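Local coordinates for protein Sfrice_029225 (Spodoptera frugiperda, PDB 6I50) that is an Eiger-type cytokine of the tumour necrosis factor family, a three-chain assembly that probably signals by binding TNF receptors, at residues A[101-106]-A[121-126]; A[72-77]-A[153-158]. All coordinates share one frame; numbering follows the deposited sequence.

Interaction 1. Residues A[101-106]-A[121-126]; sequences TLLQCA and CFSAAA
Cys105 and Cys121 form a disulfide that ties together the two sheets of the TNF-family jelly-roll sandwich: 101-106 belongs to strand 100-108, an edge strand of one sheet within this chain, and 121-126 to strand 117-129 of the other. The short segment axes come within 6.6 Å at 153°, nearly antiparallel, but backbone hydrogen bonds run to other strands, from Cys105 to Trp87 and from Cys121 to Ile76. Cys105 SG and Cys121 SG are 2.0 Å apart, with a left-handed torsion of -102° about the S-S bond. In Cys105 SG stands anti to the backbone N (chi1 -173°), and both side chains point across to the facing strand. Beyond the bridge the strands part, the CA atoms of Leu103 and Ser123 being 7.4 Å apart. Between the strands the packing is apolar: the Leu103 isobutyl group reaches over to the other strand, its CD1 4.0 Å from Ala125 CB and its CD2 4.0 Å from Ala124 CA. Phe154 of the second subunit packs on both Leu103 and Ser123, so the contact borders the trimer interface. Among polar groups, the Ser123 hydroxyl lies against this leucine, OG 3.7 Å from Leu103 CG; its hydrogen-bonding partner is Gln75 OE1 of the second subunit, whose NE2 binds Gln104 O. The bridge is likewise close to backbone amides. Ala106 N sits 3.3 Å from Cys121 SG, and Cys105 SG is 3.5 Å from Phe122 N.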
loop_
_atom_site.group_PDB
_atom_site.type_symbol
_atom_site.label_atom_id
_atom_site.label_comp_id
_atom_site.label_asym_id
_atom_site.label_seq_id
_atom_site.Cartn_x
_atom_site.Cartn_y
_atom_site.Cartn_z
ATOM N N THR A 101 -9.453 -16.846 1.732
ATOM C CA THR A 101 -8.436 -15.881 2.131
ATOM C C THR A 101 -7.948 -15.151 0.883
ATOM O O THR A 101 -7.366 -15.771 -0.013
ATOM C CB THR A 101 -7.274 -16.578 2.839
ATOM O OG1 THR A 101 -7.762 -17.287 3.991
ATOM C CG2 THR A 101 -6.239 -15.561 3.275
ATOM N N LEU A 102 -8.196 -13.843 0.820
ATOM C CA LEU A 102 -7.860 -13.053 -0.358
ATOM C C LEU A 102 -6.533 -12.332 -0.228
ATOM O O LEU A 102 -5.868 -12.094 -1.241
ATOM C CB LEU A 102 -8.951 -12.012 -0.636
ATOM C CG LEU A 102 -10.356 -12.573 -0.863
ATOM C CD1 LEU A 102 -11.270 -11.469 -1.367
ATOM C CD2 LEU A 102 -10.310 -13.732 -1.845
ATOM N N LEU A 103 -6.143 -11.984 0.997
ATOM C CA LEU A 103 -4.989 -11.132 1.248
ATOM C C LEU A 103 -4.408 -11.499 2.603
ATOM O O LEU A 103 -5.141 -11.865 3.523
ATOM C CB LEU A 103 -5.401 -9.655 1.221
ATOM C CG LEU A 103 -4.489 -8.542 0.742
ATOM C CD1 LEU A 103 -3.910 -8.869 -0.627
ATOM C CD2 LEU A 103 -5.313 -7.259 0.693
ATOM N N GLN A 104 -3.085 -11.400 2.722
ATOM C CA GLN A 104 -2.425 -11.666 3.992
ATOM C C GLN A 104 -1.235 -10.732 4.151
ATOM O O GLN A 104 -0.556 -10.404 3.174
ATOM C CB GLN A 104 -1.961 -13.122 4.099
ATOM C CG GLN A 104 -1.353 -13.473 5.457
ATOM C CD GLN A 104 -1.204 -14.965 5.666
ATOM O OE1 GLN A 104 -1.568 -15.762 4.807
ATOM N NE2 GLN A 104 -0.670 -15.349 6.818
ATOM N N CYS A 105 -1.003 -10.304 5.391
ATOM C CA CYS A 105 0.109 -9.447 5.770
ATOM C C CYS A 105 0.804 -10.072 6.971
ATOM O O CYS A 105 0.154 -10.687 7.819
ATOM C CB CYS A 105 -0.385 -8.032 6.115
ATOM S SG CYS A 105 0.882 -6.792 6.414
ATOM N N ALA A 106 2.130 -9.927 7.042
ATOM C CA ALA A 106 2.852 -10.482 8.181
ATOM C C ALA A 106 4.065 -9.621 8.497
ATOM O O ALA A 106 4.695 -9.053 7.603
ATOM C CB ALA A 106 3.284 -11.932 7.924
ATOM N N CYS A 121 0.700 -3.185 9.735
ATOM C CA CYS A 121 0.783 -4.203 8.690
ATOM C C CYS A 121 -0.229 -3.823 7.619
ATOM O O CYS A 121 -1.440 -3.924 7.848
ATOM C CB CYS A 121 0.502 -5.601 9.250
ATOM S SG CYS A 121 1.360 -6.979 8.398
ATOM N N PHE A 122 0.267 -3.379 6.465
ATOM C CA PHE A 122 -0.559 -2.876 5.375
ATOM C C PHE A 122 -0.460 -3.801 4.167
ATOM O O PHE A 122 0.627 -4.282 3.830
ATOM C CB PHE A 122 -0.127 -1.456 4.972
ATOM C CG PHE A 122 -0.889 -0.897 3.802
ATOM C CD1 PHE A 122 -0.559 -1.246 2.491
ATOM C CD2 PHE A 122 -1.935 -0.012 4.015
ATOM C CE1 PHE A 122 -1.283 -0.750 1.426
ATOM C CE2 PHE A 122 -2.659 0.498 2.955
ATOM C CZ PHE A 122 -2.333 0.129 1.653
ATOM N N SER A 123 -1.590 -4.021 3.494
ATOM C CA SER A 123 -1.566 -4.652 2.179
ATOM C C SER A 123 -2.757 -4.169 1.366
ATOM O O SER A 123 -3.744 -3.663 1.909
ATOM C CB SER A 123 -1.565 -6.187 2.267
ATOM O OG SER A 123 -1.206 -6.760 1.010
ATOM N N ALA A 124 -2.653 -4.335 0.049
ATOM C CA ALA A 124 -3.697 -3.891 -0.861
ATOM C C ALA A 124 -3.570 -4.662 -2.162
ATOM O O ALA A 124 -2.493 -5.156 -2.501
ATOM C CB ALA A 124 -3.614 -2.380 -1.119
ATOM N N ALA A 125 -4.684 -4.765 -2.887
ATOM C CA ALA A 125 -4.664 -5.429 -4.187
ATOM C C ALA A 125 -5.967 -5.148 -4.918
ATOM O O ALA A 125 -6.972 -4.776 -4.309
ATOM C CB ALA A 125 -4.459 -6.942 -4.051
ATOM N N ALA A 126 -5.934 -5.345 -6.238
ATOM C CA ALA A 126 -7.141 -5.321 -7.062
ATOM C C ALA A 126 -7.788 -6.702 -7.016
ATOM O O ALA A 126 -7.215 -7.675 -7.515
ATOM C CB ALA A 126 -6.810 -4.925 -8.498
#

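Interaction 2. Residues A[72-77]-A[153-158]; sequences VYVQIY and SFIGLV
An antiparallel beta ladder joins 72-77 to 153-158, with Tyr73-Gly156 and Gln75-Phe154 as hydrogen-bonded pairs and Val72-Leu157 and Val74-Ile155 as non-hydrogen-bonded ones. Tyr73 N gives a nearly straight bond to Gly156 O (2.9 Å, 169° at the hydrogen), and Gly156 N returns one to Tyr73 O; Gln75 and Phe154 exchange the same two bonds. At the loop end a side chain takes over from the backbone: Ser153 OG accepts a hydrogen bond from Tyr77 N at 2.9 Å and also bonds Leu147 O. The Tyr73 ring folds across the ladder because CG lies between the backbone N and the carbonyl carbon (chi1 57°). Gly156 CA then sits 3.5 Å above the ring plane in a CH-pi contact, where a CB would clash with Tyr73 OH. Phe154 CD1 meets the edge of the same ring, 3.8 Å from Tyr73 CE1, while Gln75 CB lies over one face of the Phe154 ring, 3.5 Å from CZ. In the TNF jelly roll this aromatic side of the sheet faces the trimer interface: Tyr73 OH bonds His7 ND1 of its own chain and Ala126 N of the third subunit. An alanine in place of Tyr73 would probably take the ring face away from Gly156 CA and leave His7 ND1 and Ala126 N of the third subunit without their hydroxyl partner. The other side of the sheet faces the sandwich interior, where Val74 and Ile155 lie side by side, CG2 of the valine 3.8 Å from CG1 of the isoleucine, and Val72 CG2 approaches Leu157 CB at 4.0 Å, with Leu89 packed on Val72 and Ile155.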
loop_
_atom_site.group_PDB
_atom_site.type_symbol
_atom_site.label_atom_id
_atom_site.label_comp_id
_atom_site.label_asym_id
_atom_site.label_seq_id
_atom_site.Cartn_x
_atom_site.Cartn_y
_atom_site.Cartn_z
ATOM N N VAL A 72 -8.788 -3.005 -2.816
ATOM C CA VAL A 72 -9.081 -3.249 -1.406
ATOM C C VAL A 72 -7.787 -3.035 -0.636
ATOM O O VAL A 72 -6.736 -3.530 -1.050
ATOM C CB VAL A 72 -9.622 -4.673 -1.175
ATOM C CG1 VAL A 72 -9.924 -4.901 0.300
ATOM C CG2 VAL A 72 -10.871 -4.918 -2.024
ATOM N N TYR A 73 -7.852 -2.301 0.471
ATOM C CA TYR A 73 -6.656 -2.080 1.275
ATOM C C TYR A 73 -7.004 -2.229 2.750
ATOM O O TYR A 73 -8.125 -1.933 3.177
ATOM C CB TYR A 73 -6.025 -0.702 0.990
ATOM C CG TYR A 73 -6.959 0.463 1.219
ATOM C CD1 TYR A 73 -7.116 1.011 2.493
ATOM C CD2 TYR A 73 -7.687 1.017 0.167
ATOM C CE1 TYR A 73 -7.986 2.066 2.714
ATOM C CE2 TYR A 73 -8.554 2.083 0.378
ATOM C CZ TYR A 73 -8.696 2.601 1.654
ATOM O OH TYR A 73 -9.556 3.649 1.867
ATOM N N VAL A 74 -6.037 -2.723 3.518
ATOM C CA VAL A 74 -6.212 -2.991 4.940
ATOM C C VAL A 74 -4.936 -2.600 5.668
ATOM O O VAL A 74 -3.829 -2.901 5.206
ATOM C CB VAL A 74 -6.530 -4.478 5.205
ATOM C CG1 VAL A 74 -6.547 -4.772 6.700
ATOM C CG2 VAL A 74 -7.849 -4.891 4.553
ATOM N N GLN A 75 -5.087 -1.950 6.821
ATOM C CA GLN A 75 -3.971 -1.745 7.739
ATOM C C GLN A 75 -4.412 -2.079 9.155
ATOM O O GLN A 75 -5.431 -1.565 9.632
ATOM C CB GLN A 75 -3.450 -0.309 7.695
ATOM C CG GLN A 75 -2.308 -0.066 8.680
ATOM C CD GLN A 75 -1.549 1.202 8.368
ATOM O OE1 GLN A 75 -0.933 1.321 7.308
ATOM N NE2 GLN A 75 -1.577 2.161 9.297
ATOM N N ILE A 76 -3.656 -2.946 9.819
ATOM C CA ILE A 76 -3.830 -3.218 11.241
ATOM C C ILE A 76 -2.577 -2.728 11.947
ATOM O O ILE A 76 -1.459 -3.133 11.600
ATOM C CB ILE A 76 -4.077 -4.708 11.522
ATOM C CG1 ILE A 76 -5.319 -5.205 10.762
ATOM C CG2 ILE A 76 -4.233 -4.949 13.018
ATOM C CD1 ILE A 76 -6.612 -4.503 11.149
ATOM N N TYR A 77 -2.759 -1.856 12.931
ATOM C CA TYR A 77 -1.652 -1.301 13.705
ATOM C C TYR A 77 -1.556 -2.100 15.001
ATOM O O TYR A 77 -2.379 -1.940 15.903
ATOM C CB TYR A 77 -1.892 0.184 13.956
ATOM C CG TYR A 77 -0.718 0.977 14.488
ATOM C CD1 TYR A 77 -0.249 0.785 15.781
ATOM C CD2 TYR A 77 -0.121 1.965 13.715
ATOM C CE1 TYR A 77 0.804 1.529 16.276
ATOM C CE2 TYR A 77 0.935 2.715 14.206
ATOM C CZ TYR A 77 1.387 2.494 15.484
ATOM O OH TYR A 77 2.433 3.238 15.980
ATOM N N SER A 153 -5.546 2.104 12.008
ATOM C CA SER A 153 -6.110 0.843 11.532
ATOM C C SER A 153 -7.362 1.121 10.715
ATOM O O SER A 153 -8.187 1.950 11.110
ATOM C CB SER A 153 -6.445 -0.101 12.700
ATOM O OG SER A 153 -5.277 -0.452 13.430
ATOM N N PHE A 154 -7.505 0.435 9.578
ATOM C CA PHE A 154 -8.617 0.741 8.682
ATOM C C PHE A 154 -8.745 -0.336 7.610
ATOM O O PHE A 154 -7.839 -1.144 7.395
ATOM C CB PHE A 154 -8.437 2.116 8.027
ATOM C CG PHE A 154 -7.044 2.365 7.498
ATOM C CD1 PHE A 154 -6.659 1.879 6.257
ATOM C CD2 PHE A 154 -6.129 3.099 8.237
ATOM C CE1 PHE A 154 -5.382 2.106 5.772
ATOM C CE2 PHE A 154 -4.851 3.332 7.755
ATOM C CZ PHE A 154 -4.481 2.842 6.514
ATOM N N ILE A 155 -9.888 -0.314 6.924
ATOM C CA ILE A 155 -10.142 -1.150 5.753
ATOM C C ILE A 155 -10.997 -0.341 4.788
ATOM O O ILE A 155 -11.966 0.306 5.196
ATOM C CB ILE A 155 -10.828 -2.488 6.114
ATOM C CG1 ILE A 155 -11.240 -3.247 4.848
ATOM C CG2 ILE A 155 -12.043 -2.274 7.019
ATOM C CD1 ILE A 155 -11.698 -4.673 5.108
ATOM N N GLY A 156 -10.598 -0.316 3.521
ATOM C CA GLY A 156 -11.307 0.467 2.533
ATOM C C GLY A 156 -11.308 -0.246 1.199
ATOM O O GLY A 156 -10.516 -1.164 0.955
ATOM N N LEU A 157 -12.234 0.170 0.341
ATOM C CA LEU A 157 -12.327 -0.426 -0.978
ATOM C C LEU A 157 -12.958 0.565 -1.938
ATOM O O LEU A 157 -13.829 1.356 -1.563
ATOM C CB LEU A 157 -13.130 -1.738 -1.003
ATOM C CG LEU A 157 -14.109 -2.275 0.048
ATOM C CD1 LEU A 157 -14.963 -1.217 0.719
ATOM C CD2 LEU A 157 -14.995 -3.320 -0.617
ATOM N N VAL A 158 -12.510 0.487 -3.189
ATOM C CA VAL A 158 -12.954 1.362 -4.262
ATOM C C VAL A 158 -13.222 0.485 -5.471
ATOM O O VAL A 158 -12.314 -0.198 -5.956
ATOM C CB VAL A 158 -11.905 2.438 -4.604
ATOM C CG1 VAL A 158 -12.416 3.334 -5.730
ATOM C CG2 VAL A 158 -11.524 3.263 -3.374
#

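The centres of the two contacts are about 9 Å apart, and interaction 1 is nested along the chain inside the loop closed by interaction 2: 72-77, 101-106, 121-126, then 153-158. Strands 68-80 and 117-129 are neighbours in one sheet, so 121-126 runs directly beside 72-77, with probable hydrogen bonds from Cys121 N to Ile76 O and from Val72 N to Ala125 O. Interaction 2 extends this sheet to strand 144-161, whereas interaction 1 crosses to the other sheet through 101-106. One contact thus lies within a sheet and the other joins the two sheets; interaction 1 borders mainly the second subunit and interaction 2 the third, at different interfaces of the trimer.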